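Local coordinates for 3-oxoadipate enol-lactonase (Burkholderia xenovorans, PDB 2XUA) that hydrolyses 3-oxoadipate enol-lactone to 3-oxoadipate, an alpha/beta-hydrolase step in the breakdown of catechol, at the laevulinic acid site and the interface of chains B and A. Residues are numbered along the deposited sequence; one frame, centred on the assembly and turned at random. Chains: chain A/B, 3-oxoadipate enol-lactonase.

Contact 1: the laevulinic acid site. Residues chain A 34-35, 135, 138, 154, 157-158, 178, 186, 219, 244. With SHF (laevulinic acid), chain C.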
loop_
_atom_site.group_PDB
_atom_site.type_symbol
_atom_site.label_atom_id
_atom_site.label_comp_id
_atom_site.label_asym_id
_atom_site.label_seq_id
_atom_site.Cartn_x
_atom_site.Cartn_y
_atom_site.Cartn_z
ATOM N N SER A 34 -10.278 2.574 -8.614
ATOM C CA SER A 34 -10.821 3.952 -8.664
ATOM C C SER A 34 -9.733 4.964 -8.972
ATOM O O SER A 34 -8.535 4.760 -8.633
ATOM C CB SER A 34 -11.358 4.277 -7.260
ATOM O OG SER A 34 -12.253 5.415 -7.355
ATOM N N LEU A 35 -10.130 6.112 -9.547
ATOM C CA LEU A 35 -9.230 7.265 -9.608
ATOM C C LEU A 35 -8.574 7.617 -8.260
ATOM O O LEU A 35 -9.256 7.758 -7.264
ATOM C CB LEU A 35 -9.997 8.489 -10.166
ATOM C CG LEU A 35 -9.247 9.773 -10.368
ATOM C CD1 LEU A 35 -8.218 9.593 -11.470
ATOM C CD2 LEU A 35 -10.287 10.831 -10.707
ATOM N N TRP A 135 -15.138 17.707 -13.230
ATOM C CA TRP A 135 -13.867 17.161 -13.707
ATOM C C TRP A 135 -12.934 18.199 -14.235
ATOM O O TRP A 135 -11.702 18.009 -14.223
ATOM C CB TRP A 135 -14.125 16.152 -14.820
ATOM C CG TRP A 135 -14.784 14.890 -14.321
ATOM C CD1 TRP A 135 -15.979 14.389 -14.707
ATOM C CD2 TRP A 135 -14.271 13.986 -13.316
ATOM N NE1 TRP A 135 -16.250 13.226 -14.031
ATOM C CE2 TRP A 135 -15.225 12.972 -13.151
ATOM C CE3 TRP A 135 -13.083 13.937 -12.549
ATOM C CZ2 TRP A 135 -15.039 11.917 -12.274
ATOM C CZ3 TRP A 135 -12.889 12.863 -11.680
ATOM C CH2 TRP A 135 -13.857 11.875 -11.551
ATOM N N ARG A 138 -11.332 19.984 -11.282
ATOM C CA ARG A 138 -10.548 18.974 -10.601
ATOM C C ARG A 138 -9.163 18.818 -11.198
ATOM O O ARG A 138 -8.156 18.791 -10.461
ATOM C CB ARG A 138 -11.291 17.646 -10.634
ATOM C CG ARG A 138 -10.664 16.628 -9.670
ATOM C CD ARG A 138 -11.338 15.308 -9.849
ATOM N NE ARG A 138 -12.611 15.040 -9.163
ATOM C CZ ARG A 138 -13.112 15.675 -8.108
ATOM N NH1 ARG A 138 -12.468 16.706 -7.573
ATOM N NH2 ARG A 138 -14.285 15.266 -7.589
ATOM N N VAL A 154 -11.535 15.463 -1.771
ATOM C CA VAL A 154 -11.953 14.174 -2.385
ATOM C C VAL A 154 -12.227 13.078 -1.386
ATOM O O VAL A 154 -13.254 12.402 -1.477
ATOM C CB VAL A 154 -10.981 13.679 -3.504
ATOM C CG1 VAL A 154 -11.359 12.248 -3.977
ATOM C CG2 VAL A 154 -10.988 14.679 -4.638
ATOM N N ARG A 157 -15.459 12.297 0.224
ATOM C CA ARG A 157 -16.499 11.742 -0.659
ATOM C C ARG A 157 -16.437 10.213 -0.746
ATOM O O ARG A 157 -17.306 9.590 -1.367
ATOM C CB ARG A 157 -16.387 12.365 -2.056
ATOM C CG ARG A 157 -16.838 13.856 -2.043
ATOM C CD ARG A 157 -16.246 14.619 -3.246
ATOM N NE ARG A 157 -16.765 14.157 -4.543
ATOM C CZ ARG A 157 -18.032 14.304 -4.978
ATOM N NH1 ARG A 157 -18.972 14.887 -4.207
ATOM N NH2 ARG A 157 -18.361 13.854 -6.194
ATOM N N TRP A 158 -15.404 9.616 -0.158
ATOM C CA TRP A 158 -15.151 8.176 -0.344
ATOM C C TRP A 158 -15.652 7.358 0.820
ATOM O O TRP A 158 -15.951 6.187 0.655
ATOM C CB TRP A 158 -13.640 7.948 -0.462
ATOM C CG TRP A 158 -13.078 8.342 -1.799
ATOM C CD1 TRP A 158 -13.696 9.035 -2.828
ATOM C CD2 TRP A 158 -11.749 8.049 -2.246
ATOM N NE1 TRP A 158 -12.792 9.215 -3.877
ATOM C CE2 TRP A 158 -11.601 8.601 -3.534
ATOM C CE3 TRP A 158 -10.662 7.389 -1.652
ATOM C CZ2 TRP A 158 -10.416 8.510 -4.238
ATOM C CZ3 TRP A 158 -9.493 7.269 -2.359
ATOM C CH2 TRP A 158 -9.368 7.849 -3.644
ATOM N N PHE A 178 -3.316 8.227 -2.420
ATOM C CA PHE A 178 -3.944 9.340 -3.175
ATOM C C PHE A 178 -2.932 10.498 -3.339
ATOM O O PHE A 178 -2.628 10.904 -4.454
ATOM C CB PHE A 178 -5.207 9.780 -2.441
ATOM C CG PHE A 178 -5.957 10.844 -3.165
ATOM C CD1 PHE A 178 -6.977 10.503 -4.026
ATOM C CD2 PHE A 178 -5.588 12.187 -3.039
ATOM C CE1 PHE A 178 -7.702 11.514 -4.705
ATOM C CE2 PHE A 178 -6.281 13.203 -3.760
ATOM C CZ PHE A 178 -7.315 12.846 -4.586
ATOM N N TYR A 186 -3.213 11.758 -12.737
ATOM C CA TYR A 186 -4.556 11.894 -12.146
ATOM C C TYR A 186 -5.436 12.830 -13.005
ATOM O O TYR A 186 -6.534 12.478 -13.404
ATOM C CB TYR A 186 -4.402 12.493 -10.758
ATOM C CG TYR A 186 -5.703 12.689 -10.030
ATOM C CD1 TYR A 186 -6.245 11.667 -9.225
ATOM C CD2 TYR A 186 -6.426 13.891 -10.161
ATOM C CE1 TYR A 186 -7.439 11.855 -8.508
ATOM C CE2 TYR A 186 -7.660 14.074 -9.486
ATOM C CZ TYR A 186 -8.151 13.066 -8.653
ATOM O OH TYR A 186 -9.360 13.225 -7.984
ATOM N N ALA A 219 -20.535 10.594 -5.509
ATOM C CA ALA A 219 -19.692 10.636 -6.665
ATOM C C ALA A 219 -20.281 9.763 -7.787
ATOM O O ALA A 219 -20.183 10.100 -8.964
ATOM C CB ALA A 219 -18.329 10.169 -6.274
ATOM N N HIS A 244 -18.546 5.841 -1.346
ATOM C CA HIS A 244 -18.056 5.606 -2.677
ATOM C C HIS A 244 -17.060 4.403 -2.749
ATOM O O HIS A 244 -17.056 3.670 -3.733
ATOM C CB HIS A 244 -17.447 6.896 -3.194
ATOM C CG HIS A 244 -16.992 6.838 -4.615
ATOM N ND1 HIS A 244 -17.814 6.414 -5.648
ATOM C CD2 HIS A 244 -15.809 7.189 -5.186
ATOM C CE1 HIS A 244 -17.153 6.521 -6.793
ATOM N NE2 HIS A 244 -15.936 6.988 -6.542
HETATM C C4 SHF C . -11.480 10.372 -7.308
HETATM C C5 SHF C . -11.614 8.846 -7.207
HETATM C C3 SHF C . -12.716 11.233 -7.615
HETATM C C2 SHF C . -14.123 10.669 -7.287
HETATM C C1 SHF C . -15.195 11.820 -7.074
HETATM O O4 SHF C . -10.378 10.912 -7.095
HETATM O O1 SHF C . -15.390 12.111 -5.880
HETATM O OH1 SHF C . -15.860 12.320 -8.044
HETATM O O HOH W 1 -18.579 12.446 -9.600
#

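Contact 2: the interface of chains B and A. Residues chain B 43-44, 163, 248, 251; chain A 169, 172-173.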
loop_
_atom_site.group_PDB
_atom_site.type_symbol
_atom_site.label_atom_id
_atom_site.label_comp_id
_atom_site.label_asym_id
_atom_site.label_seq_id
_atom_site.Cartn_x
_atom_site.Cartn_y
_atom_site.Cartn_z
ATOM N N ALA B 43 2.289 4.939 7.021
ATOM C CA ALA B 43 1.264 5.886 6.610
ATOM C C ALA B 43 0.588 6.535 7.818
ATOM O O ALA B 43 0.409 7.716 7.767
ATOM C CB ALA B 43 0.257 5.269 5.633
ATOM N N PRO B 44 0.226 5.795 8.906
ATOM C CA PRO B 44 -0.334 6.555 10.064
ATOM C C PRO B 44 0.488 7.702 10.673
ATOM O O PRO B 44 -0.112 8.618 11.258
ATOM C CB PRO B 44 -0.540 5.494 11.136
ATOM C CG PRO B 44 -0.564 4.181 10.370
ATOM C CD PRO B 44 0.144 4.334 9.112
ATOM N N TYR B 163 -7.034 -7.025 17.566
ATOM C CA TYR B 163 -6.813 -5.968 16.590
ATOM C C TYR B 163 -7.084 -6.552 15.188
ATOM O O TYR B 163 -7.792 -5.945 14.367
ATOM C CB TYR B 163 -5.392 -5.358 16.662
ATOM C CG TYR B 163 -5.251 -4.214 15.701
ATOM C CD1 TYR B 163 -5.687 -2.919 16.049
ATOM C CD2 TYR B 163 -4.720 -4.414 14.423
ATOM C CE1 TYR B 163 -5.576 -1.798 15.086
ATOM C CE2 TYR B 163 -4.642 -3.344 13.485
ATOM C CZ TYR B 163 -5.063 -2.071 13.810
ATOM O OH TYR B 163 -5.011 -1.052 12.845
ATOM N N ILE B 248 1.109 0.803 14.043
ATOM C CA ILE B 248 -0.256 0.623 13.519
ATOM C C ILE B 248 -1.289 0.358 14.595
ATOM O O ILE B 248 -2.281 1.071 14.700
ATOM C CB ILE B 248 -0.252 -0.455 12.449
ATOM C CG1 ILE B 248 0.597 0.064 11.311
ATOM C CG2 ILE B 248 -1.674 -0.876 11.941
ATOM C CD1 ILE B 248 0.654 -0.926 10.009
ATOM N N ALA B 251 -1.369 3.510 16.839
ATOM C CA ALA B 251 -0.851 4.608 15.995
ATOM C C ALA B 251 -0.779 5.921 16.733
ATOM O O ALA B 251 0.267 6.555 16.752
ATOM C CB ALA B 251 -1.680 4.740 14.691
ATOM N N VAL A 169 -6.415 4.550 10.557
ATOM C CA VAL A 169 -5.265 3.888 9.922
ATOM C C VAL A 169 -5.600 3.592 8.427
ATOM O O VAL A 169 -4.779 3.862 7.550
ATOM C CB VAL A 169 -4.802 2.578 10.671
ATOM C CG1 VAL A 169 -3.844 1.721 9.807
ATOM C CG2 VAL A 169 -4.016 2.894 11.973
ATOM N N ALA A 172 -5.432 6.927 6.606
ATOM C CA ALA A 172 -4.062 7.360 6.375
ATOM C C ALA A 172 -3.399 6.592 5.224
ATOM O O ALA A 172 -2.670 7.174 4.410
ATOM C CB ALA A 172 -3.237 7.240 7.685
HETATM N N MSE A 173 -3.664 5.298 5.108
HETATM C CA MSE A 173 -3.012 4.535 4.051
HETATM C C MSE A 173 -3.578 4.862 2.680
HETATM O O MSE A 173 -2.850 4.958 1.675
HETATM C CB MSE A 173 -3.185 3.038 4.361
HETATM C CG MSE A 173 -2.279 2.626 5.592
HETATM SE SE MSE A 173 -2.620 0.739 5.869
HETATM C CE MSE A 173 -1.262 -0.149 4.708
#

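Contact 1: the laevulinic acid site
Flat groups frame laevulinic acid, the product analogue, mostly with their rims. The A:Trp158 indole has SHF C4 at its edge, in plane, and A:Phe178 presents its ring edge to ketone oxygen O4. The A:Arg157 guanidinium has SHF OH1, a carboxylate oxygen, and water 1 at its in-plane edge, while the A:Arg138 guanidinium has A:Trp135 CZ3 at its own. A:Ala219 CB lies 3.8 Å above the centre of one A:His244 ring face. A:Tyr186, with CG anti to the backbone N (chi1 -180°), reaches the ketone tip-on: its phenol OH donates to SHF O4 at 2.7 Å. A:Val154 CG1 and the A:Leu35 side chain pack around the same ketone. At the other end, A:Arg157, bent at chi3, donates from NE to the carboxylate oxygen SHF O1 at 2.8 Å, a salt bridge. The angle at the hydrogen is 150°, and O1 is tilted 20° from the guanidinium plane. A:Arg157 NH2 adds a weak bond to OH1. A:Arg138 NH2 forms a long, weak salt bridge to SHF OH1 at 3.4 Å; two arginines flanking one carboxylate would favour its ionised form. Water 1 links SHF OH1, at 3.1 Å, to the A:Ala219 carbonyl. The methyl SHF C5 lies 3.5 Å from A:Ser34 OG, and A:His244 NE2 is 4.2 Å from SHF C2. Burial of 272 of the ligand's 277 Å² shows near-complete enclosure. This alpha/beta-hydrolase active-site pocket, with A:His244 the catalytic histidine of the Ser-His-Asp triad, thus recognises a carboxylate at one end and a ketone towards the other, and presumably positions the natural lactone similarly for hydrolysis.

Contact 2: the interface of chains B and A
Apolar packing carries this patch, and A:Val169 is its main projection, with 60 Å² of its surface hidden by chain B. Its two methyls divide the work. A:Val169 CG1, anti to the backbone N (chi1 166°), meets B:Ile248 CG2 at 4.0 Å, the two side chains crossing at about a right angle. A:Val169 CG2, anti to the carbonyl carbon, touches B:Ala251 CB, also at 4.0 Å. The phenol oxygen B:Tyr163 OH is 4.2 Å from A:Val169 CG2. B:Pro44 crosses the valine obliquely, its ring carbon CG lying 4.0 Å from A:Val169 CG2 and almost as near to CG1, so that one ring atom addresses both branches. One turn further along helix 168-179, A:Ala172 CB packs on B:Pro44 CA at 3.8 Å. Beside it, selenomethionine A:Met173 touches B:Ala43 CB with its CG at 3.7 Å; the chain runs extended through chi2 (179°) before bending at chi3 (90°), so the contact is made by the stem rather than the terminal methyl.

Carbon also meets backbone oxygen: A:Val169 CG2 lies 3.7 Å from B:Ile248 O, and A:Ala172 CB approaches B:Ala43 O. Among the residues of this patch, no nitrogen or oxygen pair across the contact is within bonding reach. The 207 Å² hidden here forms part of a two-fold symmetric interface. This helix-face contact helps hold the two copies together in the deposited assembly, although the structure alone does not establish a dimer in solution.

About 21 Å separates the C-alpha centres of contact 1 and contact 2, so they are separate sites, but helix 168-179 of chain A serves both. In its first half, A:Val169, A:Ala172 and A:Met173 face chain B in contact 2; near its other end, A:Phe178 touches the ligand's ketone oxygen in contact 1, only at its ring edge. The pocket residues given all come from chain A, so the partner contributes none of them. Two-fold symmetry repeats the shared helix in the other copy. Packing between copies could therefore steady a helix near each pocket, although one static structure does not show communication between active sites.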